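Long-range contact in beta-n-acetylhexosaminidase (Streptococcus pneumoniae, PDB 4AZI), which probably removes terminal beta-linked N-acetylglucosamine residues from glycans as an exo-acting family 20 glycoside hydrolase module: residues 281-289 with 332-342. The protein carries 2 engineered substitutions. Residues are numbered along the deposited sequence; the frame is centred on the assembly and turned at random.
Sequences YILGQKPED and RPSAEYKEEEI. With OAN (O-(2-acetamido-2-deoxy D-glucopyranosylidene) amino-N-phenylcarbamate), chain C.
L283 lies against A335, Y337 and I342 in the TIM barrel, where the end of the seventh strand and the loop after it (281-289) meet the loop after the eighth strand and the first turn of helix 339-352 (332-342). Its CB sits 4.2 Å from the CB of A335; CG, anti to the carbonyl carbon (chi1 -55°), sends one methyl to each remaining neighbour. CD1 rests on the CB of Y337, while CD2 packs 3.7 Å from I342 CD1 and nears the edge of the Y337 ring.

The same I342 methyl reaches the edge of the Y281 ring, whose hydroxyl is used twice. It donates to E341 OE1 at 2.7 Å, coming in from above the carboxylate plane with the ring nearly perpendicular to it, and it accepts the N-H of G284. That second bond ties the type II turn I282-Q285 back to the strand end.

R332 reaches across to the turn, its side chain nearly at a right angle to that of Q285. A bend at chi3 (-63°) lets NH2 hydrogen-bond to Q285 OE1 at 2.7 Å. NH2 lies in the carbonyl plane, but OE1 is tilted out of the guanidinium plane and the bond is bent at the hydrogen (135°). W291 O holds the amide's other end through NE2. D289 adds an opposite charge nearby without a salt bridge. I282, beside this arginine, turns CD1 to the bound inhibitor, 3.4 Å from its OAM. Between the loops one water accepts from R332 N and donates to R332 O and, at 3.1 Å, to L283 O.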
ATOM      1  N   TYR A 281       9.553  -2.533   8.671  1.00 12.33           N
ATOM      2  CA  TYR A 281       9.537  -2.543  10.144  1.00 12.72           C
ATOM      3  C   TYR A 281       8.248  -3.161  10.673  1.00 12.90           C
ATOM      4  O   TYR A 281       7.159  -2.729  10.298  1.00 12.83           O
ATOM      5  CB  TYR A 281       9.710  -1.143  10.742  1.00 12.61           C
ATOM      6  CG  TYR A 281       9.520  -1.118  12.256  1.00 12.80           C
ATOM      7  CD1 TYR A 281      10.304  -1.925  13.092  1.00 12.92           C
ATOM      8  CD2 TYR A 281       8.543  -0.309  12.850  1.00 12.84           C
ATOM      9  CE1 TYR A 281      10.126  -1.921  14.469  1.00 13.15           C
ATOM     10  CE2 TYR A 281       8.360  -0.295  14.233  1.00 13.03           C
ATOM     11  CZ  TYR A 281       9.159  -1.103  15.037  1.00 12.99           C
ATOM     12  OH  TYR A 281       8.991  -1.102  16.410  1.00 13.53           O
ATOM     13  N   ILE A 282       8.390  -4.166  11.539  1.00 13.10           N
ATOM     14  CA  ILE A 282       7.257  -4.805  12.213  1.00 13.38           C
ATOM     15  C   ILE A 282       7.141  -4.167  13.588  1.00 13.98           C
ATOM     16  O   ILE A 282       8.117  -4.153  14.349  1.00 13.82           O
ATOM     17  CB  ILE A 282       7.457  -6.341  12.348  1.00 13.47           C
ATOM     18  CG1 ILE A 282       7.499  -7.014  10.964  1.00 13.17           C
ATOM     19  CG2 ILE A 282       6.362  -6.966  13.208  1.00 12.89           C
ATOM     20  CD1 ILE A 282       8.135  -8.396  10.966  1.00 13.30           C
ATOM     21  N   LEU A 283       5.962  -3.630  13.903  1.00 14.16           N
ATOM     22  CA  LEU A 283       5.726  -2.992  15.202  1.00 14.76           C
ATOM     23  C   LEU A 283       6.180  -3.898  16.344  1.00 15.36           C
ATOM     24  O   LEU A 283       5.783  -5.066  16.417  1.00 15.38           O
ATOM     25  CB  LEU A 283       4.244  -2.634  15.387  1.00 14.32           C
ATOM     26  CG  LEU A 283       3.503  -1.761  14.366  1.00 14.36           C
ATOM     27  CD1 LEU A 283       2.096  -1.454  14.876  1.00 14.00           C
ATOM     28  CD2 LEU A 283       4.250  -0.471  14.050  1.00 14.03           C
ATOM     29  N   GLY A 284       7.031  -3.354  17.214  1.00 16.46           N
ATOM     30  CA  GLY A 284       7.529  -4.073  18.389  1.00 17.43           C
ATOM     31  C   GLY A 284       8.676  -5.040  18.144  1.00 18.43           C
ATOM     32  O   GLY A 284       9.164  -5.672  19.085  1.00 18.39           O
ATOM     33  N   GLN A 285       9.104  -5.165  16.888  1.00 18.66           N
ATOM     34  CA  GLN A 285      10.109  -6.156  16.500  1.00 20.02           C
ATOM     35  C   GLN A 285      11.512  -5.725  16.916  1.00 20.91           C
ATOM     36  O   GLN A 285      11.942  -4.600  16.645  1.00 20.70           O
ATOM     37  CB  GLN A 285      10.058  -6.432  14.985  1.00 19.74           C
ATOM     38  CG  GLN A 285      10.814  -7.674  14.527  1.00 19.56           C
ATOM     39  CD  GLN A 285       9.953  -8.923  14.510  1.00 20.16           C
ATOM     40  OE1 GLN A 285       8.976  -9.032  15.250  1.00 21.21           O
ATOM     41  NE2 GLN A 285      10.314  -9.877  13.661  1.00 19.62           N
ATOM     42  N   LYS A 286      12.201  -6.640  17.588  1.00 22.69           N
ATOM     43  CA  LYS A 286      13.554  -6.436  18.085  1.00 24.60           C
ATOM     44  C   LYS A 286      14.457  -7.501  17.460  1.00 25.67           C
ATOM     45  O   LYS A 286      13.951  -8.476  16.905  1.00 26.56           O
ATOM     46  CB  LYS A 286      13.566  -6.541  19.610  1.00 25.31           C
ATOM     47  CG  LYS A 286      12.926  -5.363  20.336  1.00 25.77           C
ATOM     48  CD  LYS A 286      12.500  -5.765  21.742  1.00 26.71           C
ATOM     49  CE  LYS A 286      11.121  -6.416  21.734  1.00 27.38           C
ATOM     50  NZ  LYS A 286      11.017  -7.566  22.673  1.00 27.21           N
ATOM     51  N   PRO A 287      15.794  -7.325  17.539  1.00 27.60           N
ATOM     52  CA  PRO A 287      16.731  -8.285  16.926  1.00 28.43           C
ATOM     53  C   PRO A 287      16.392  -9.762  17.185  1.00 29.63           C
ATOM     54  O   PRO A 287      16.442 -10.573  16.256  1.00 30.28           O
ATOM     55  CB  PRO A 287      18.066  -7.924  17.578  1.00 28.29           C
ATOM     56  CG  PRO A 287      17.953  -6.466  17.861  1.00 28.00           C
ATOM     57  CD  PRO A 287      16.507  -6.201  18.182  1.00 27.06           C
ATOM     58  N   GLU A 288      16.031 -10.086  18.427  1.00 30.44           N
ATOM     59  CA  GLU A 288      15.742 -11.462  18.857  1.00 31.22           C
ATOM     60  C   GLU A 288      14.485 -12.053  18.211  1.00 31.67           C
ATOM     61  O   GLU A 288      14.294 -13.270  18.214  1.00 32.49           O
ATOM     62  CB  GLU A 288      15.599 -11.552  20.388  1.00 32.09           C
ATOM     63  CG  GLU A 288      16.536 -10.664  21.203  1.00 33.07           C
ATOM     64  CD  GLU A 288      15.955  -9.287  21.489  1.00 33.78           C
ATOM     65  OE1 GLU A 288      14.881  -9.200  22.131  1.00 34.29           O
ATOM     66  OE2 GLU A 288      16.577  -8.284  21.077  1.00 33.50           O
ATOM     67  N   ASP A 289      13.626 -11.197  17.667  1.00 31.30           N
ATOM     68  CA  ASP A 289      12.387 -11.654  17.043  1.00 30.61           C
ATOM     69  C   ASP A 289      12.587 -12.140  15.604  1.00 30.57           C
ATOM     70  O   ASP A 289      11.784 -12.930  15.097  1.00 31.22           O
ATOM     71  CB  ASP A 289      11.315 -10.558  17.099  1.00 30.76           C
ATOM     72  CG  ASP A 289      10.986 -10.123  18.521  1.00 31.64           C
ATOM     73  OD1 ASP A 289      10.728 -10.993  19.385  1.00 32.02           O
ATOM     74  OD2 ASP A 289      10.963  -8.901  18.771  1.00 31.28           O
ATOM     75  N   ARG A 332       2.444  -8.971  14.426  1.00 16.31           N
ATOM     76  CA  ARG A 332       1.864  -9.187  15.742  1.00 17.53           C
ATOM     77  C   ARG A 332       1.057  -7.934  16.083  1.00 17.12           C
ATOM     78  O   ARG A 332       1.606  -6.948  16.576  1.00 16.60           O
ATOM     79  CB  ARG A 332       2.966  -9.489  16.767  1.00 19.06           C
ATOM     80  CG  ARG A 332       3.697 -10.803  16.491  1.00 21.02           C
ATOM     81  CD  ARG A 332       5.014 -10.926  17.252  1.00 23.31           C
ATOM     82  NE  ARG A 332       5.968  -9.896  16.841  1.00 25.81           N
ATOM     83  CZ  ARG A 332       6.412  -8.912  17.624  1.00 27.52           C
ATOM     84  NH1 ARG A 332       6.016  -8.816  18.894  1.00 28.35           N
ATOM     85  NH2 ARG A 332       7.261  -8.020  17.134  1.00 28.11           N
ATOM     86  N   PRO A 333      -0.258  -7.950  15.783  1.00 17.14           N
ATOM     87  CA  PRO A 333      -1.007  -6.689  15.861  1.00 17.26           C
ATOM     88  C   PRO A 333      -1.352  -6.250  17.286  1.00 17.75           C
ATOM     89  O   PRO A 333      -1.831  -5.128  17.479  1.00 17.27           O
ATOM     90  CB  PRO A 333      -2.276  -6.965  15.045  1.00 17.08           C
ATOM     91  CG  PRO A 333      -2.299  -8.447  14.770  1.00 17.45           C
ATOM     92  CD  PRO A 333      -1.120  -9.092  15.434  1.00 17.41           C
ATOM     93  N   SER A 334      -1.107  -7.110  18.274  1.00 17.96           N
ATOM     94  CA  SER A 334      -1.282  -6.701  19.671  1.00 18.90           C
ATOM     95  C   SER A 334      -0.153  -5.780  20.133  1.00 19.18           C
ATOM     96  O   SER A 334      -0.278  -5.114  21.165  1.00 19.21           O
ATOM     97  CB  SER A 334      -1.418  -7.909  20.602  1.00 19.03           C
ATOM     98  OG  SER A 334      -0.227  -8.661  20.618  1.00 19.83           O
ATOM     99  N   ALA A 335       0.935  -5.735  19.363  1.00 19.47           N
ATOM    100  CA  ALA A 335       2.061  -4.853  19.665  1.00 20.44           C
ATOM    101  C   ALA A 335       1.609  -3.403  19.617  1.00 20.76           C
ATOM    102  O   ALA A 335       0.776  -3.031  18.789  1.00 20.37           O
ATOM    103  CB  ALA A 335       3.209  -5.087  18.699  1.00 20.31           C
ATOM    104  N   GLU A 336       2.154  -2.597  20.520  1.00 21.53           N
ATOM    105  CA  GLU A 336       1.764  -1.202  20.641  1.00 21.65           C
ATOM    106  C   GLU A 336       2.308  -0.392  19.469  1.00 20.84           C
ATOM    107  O   GLU A 336       3.512  -0.399  19.213  1.00 20.50           O
ATOM    108  CB  GLU A 336       2.265  -0.628  21.968  1.00 22.89           C
ATOM    109  CG  GLU A 336       1.866   0.818  22.211  1.00 24.62           C
ATOM    110  CD  GLU A 336       2.586   1.444  23.394  1.00 25.84           C
ATOM    111  OE1 GLU A 336       3.420   0.762  24.030  1.00 27.29           O
ATOM    112  OE2 GLU A 336       2.314   2.625  23.690  1.00 26.60           O
ATOM    113  N   TYR A 337       1.418   0.288  18.747  1.00 19.69           N
ATOM    114  CA  TYR A 337       1.853   1.213  17.710  1.00 19.56           C
ATOM    115  C   TYR A 337       2.443   2.449  18.379  1.00 19.85           C
ATOM    116  O   TYR A 337       1.745   3.174  19.092  1.00 19.87           O
ATOM    117  CB  TYR A 337       0.703   1.590  16.759  1.00 18.84           C
ATOM    118  CG  TYR A 337       0.989   2.808  15.896  1.00 18.77           C
ATOM    119  CD1 TYR A 337       2.004   2.789  14.939  1.00 18.35           C
ATOM    120  CD2 TYR A 337       0.245   3.978  16.039  1.00 18.51           C
ATOM    121  CE1 TYR A 337       2.270   3.898  14.149  1.00 18.34           C
ATOM    122  CE2 TYR A 337       0.505   5.095  15.254  1.00 18.53           C
ATOM    123  CZ  TYR A 337       1.516   5.047  14.308  1.00 18.36           C
ATOM    124  OH  TYR A 337       1.797   6.145  13.532  1.00 17.72           O
ATOM    125  N   LYS A 338       3.736   2.658  18.161  1.00 20.59           N
ATOM    126  CA  LYS A 338       4.428   3.833  18.668  1.00 21.23           C
ATOM    127  C   LYS A 338       4.748   4.769  17.513  1.00 21.51           C
ATOM    128  O   LYS A 338       5.731   4.592  16.791  1.00 21.67           O
ATOM    129  CB  LYS A 338       5.693   3.442  19.433  1.00 21.53           C
ATOM    130  CG  LYS A 338       5.427   2.908  20.830  1.00 21.75           C
ATOM    131  CD  LYS A 338       6.717   2.417  21.464  1.00 21.92           C
ATOM    132  CE  LYS A 338       6.442   1.371  22.527  1.00 21.87           C
ATOM    133  NZ  LYS A 338       7.616   0.471  22.703  1.00 22.50           N
ATOM    134  N   GLU A 339       3.877   5.756  17.351  1.00 21.56           N
ATOM    135  CA  GLU A 339       3.972   6.777  16.321  1.00 21.84           C
ATOM    136  C   GLU A 339       5.400   7.296  16.095  1.00 21.85           C
ATOM    137  O   GLU A 339       5.859   7.399  14.951  1.00 21.11           O
ATOM    138  CB  GLU A 339       3.012   7.907  16.689  1.00 21.82           C
ATOM    139  CG  GLU A 339       3.206   9.203  15.938  1.00 22.41           C
ATOM    140  CD  GLU A 339       2.136  10.210  16.284  1.00 22.77           C
ATOM    141  OE1 GLU A 339       0.990  10.043  15.811  1.00 22.07           O
ATOM    142  OE2 GLU A 339       2.436  11.146  17.055  1.00 23.04           O
ATOM    143  N   GLU A 340       6.090   7.595  17.193  1.00 21.68           N
ATOM    144  CA  GLU A 340       7.457   8.129  17.166  1.00 21.68           C
ATOM    145  C   GLU A 340       8.494   7.218  16.482  1.00 20.39           C
ATOM    146  O   GLU A 340       9.437   7.705  15.863  1.00 19.24           O
ATOM    147  CB  GLU A 340       7.915   8.524  18.583  1.00 22.72           C
ATOM    148  CG  GLU A 340       8.101   7.372  19.572  1.00 24.60           C
ATOM    149  CD  GLU A 340       6.836   6.961  20.328  1.00 26.12           C
ATOM    150  OE1 GLU A 340       5.743   7.549  20.118  1.00 25.79           O
ATOM    151  OE2 GLU A 340       6.944   6.029  21.157  1.00 27.16           O
ATOM    152  N   GLU A 341       8.317   5.905  16.600  1.00 19.86           N
ATOM    153  CA  GLU A 341       9.179   4.956  15.894  1.00 19.72           C
ATOM    154  C   GLU A 341       8.992   5.110  14.386  1.00 19.02           C
ATOM    155  O   GLU A 341       9.964   5.205  13.637  1.00 18.85           O
ATOM    156  CB  GLU A 341       8.863   3.521  16.302  1.00 19.76           C
ATOM    157  CG  GLU A 341       9.276   3.145  17.712  1.00 20.57           C
ATOM    158  CD  GLU A 341       8.916   1.712  18.049  1.00 21.12           C
ATOM    159  OE1 GLU A 341       7.985   1.166  17.426  1.00 21.34           O
ATOM    160  OE2 GLU A 341       9.567   1.119  18.933  1.00 22.56           O
ATOM    161  N   ILE A 342       7.732   5.144  13.960  1.00 18.39           N
ATOM    162  CA  ILE A 342       7.371   5.259  12.543  1.00 17.99           C
ATOM    163  C   ILE A 342       7.847   6.592  11.971  1.00 17.82           C
ATOM    164  O   ILE A 342       8.321   6.653  10.841  1.00 17.19           O
ATOM    165  CB  ILE A 342       5.849   5.061  12.336  1.00 17.57           C
ATOM    166  CG1 ILE A 342       5.494   3.569  12.371  1.00 17.56           C
ATOM    167  CG2 ILE A 342       5.383   5.634  11.002  1.00 17.44           C
ATOM    168  CD1 ILE A 342       5.682   2.886  13.712  1.00 17.55           C
TER
HETATM  169  CAH OAN C2038       4.558  -8.467   0.555  1.00 10.13           C
HETATM  170  CAG OAN C2038       5.024  -8.682   2.002  1.00 10.25           C
HETATM  171  OAN OAN C2038       5.909  -7.983   2.474  1.00 10.06           O
HETATM  172  NAI OAN C2038       4.409  -9.667   2.662  1.00 10.69           N
HETATM  173  CAB OAN C2038       4.684 -10.043   4.065  1.00 11.33           C
HETATM  174  CAC OAN C2038       3.894  -9.131   5.005  1.00 11.22           C
HETATM  175  OAJ OAN C2038       2.552  -9.622   5.126  1.00 11.11           O
HETATM  176  CAD OAN C2038       4.542  -9.062   6.380  1.00 11.61           C
HETATM  177  OAK OAN C2038       3.734  -8.222   7.192  1.00 11.78           O
HETATM  178  CAE OAN C2038       5.948  -8.457   6.249  1.00 11.69           C
HETATM  179  CAF OAN C2038       6.736  -8.376   7.561  1.00 12.02           C
HETATM  180  OAM OAN C2038       7.017  -9.689   8.055  1.00 12.22           O
HETATM  181  OAL OAN C2038       6.773  -9.155   5.278  1.00 11.82           O
HETATM  182  CAA OAN C2038       6.192 -10.021   4.392  1.00 11.89           C
HETATM  183  NAY OAN C2038       6.993 -10.868   3.783  1.00 13.01           N
HETATM  184  OAQ OAN C2038       8.312 -10.795   4.124  1.00 14.48           O
HETATM  185  CAP OAN C2038       8.980 -11.985   4.054  1.00 14.97           C
HETATM  186  OAR OAN C2038      10.192 -12.018   4.272  1.00 14.75           O
HETATM  187  NAO OAN C2038       8.250 -13.070   3.750  1.00 16.09           N
HETATM  188  CAS OAN C2038       8.729 -14.313   3.595  1.00 17.22           C
HETATM  189  CAT OAN C2038       8.395 -15.002   2.428  1.00 17.14           C
HETATM  190  CAU OAN C2038       8.861 -16.299   2.214  1.00 17.41           C
HETATM  191  CAV OAN C2038       9.668 -16.915   3.168  1.00 17.79           C
HETATM  192  CAW OAN C2038      10.007 -16.233   4.344  1.00 17.97           C
HETATM  193  CAX OAN C2038       9.537 -14.934   4.561  1.00 17.48           C
HETATM  194  O   HOH W   1       3.544  -6.387  14.678  1.00 15.07           O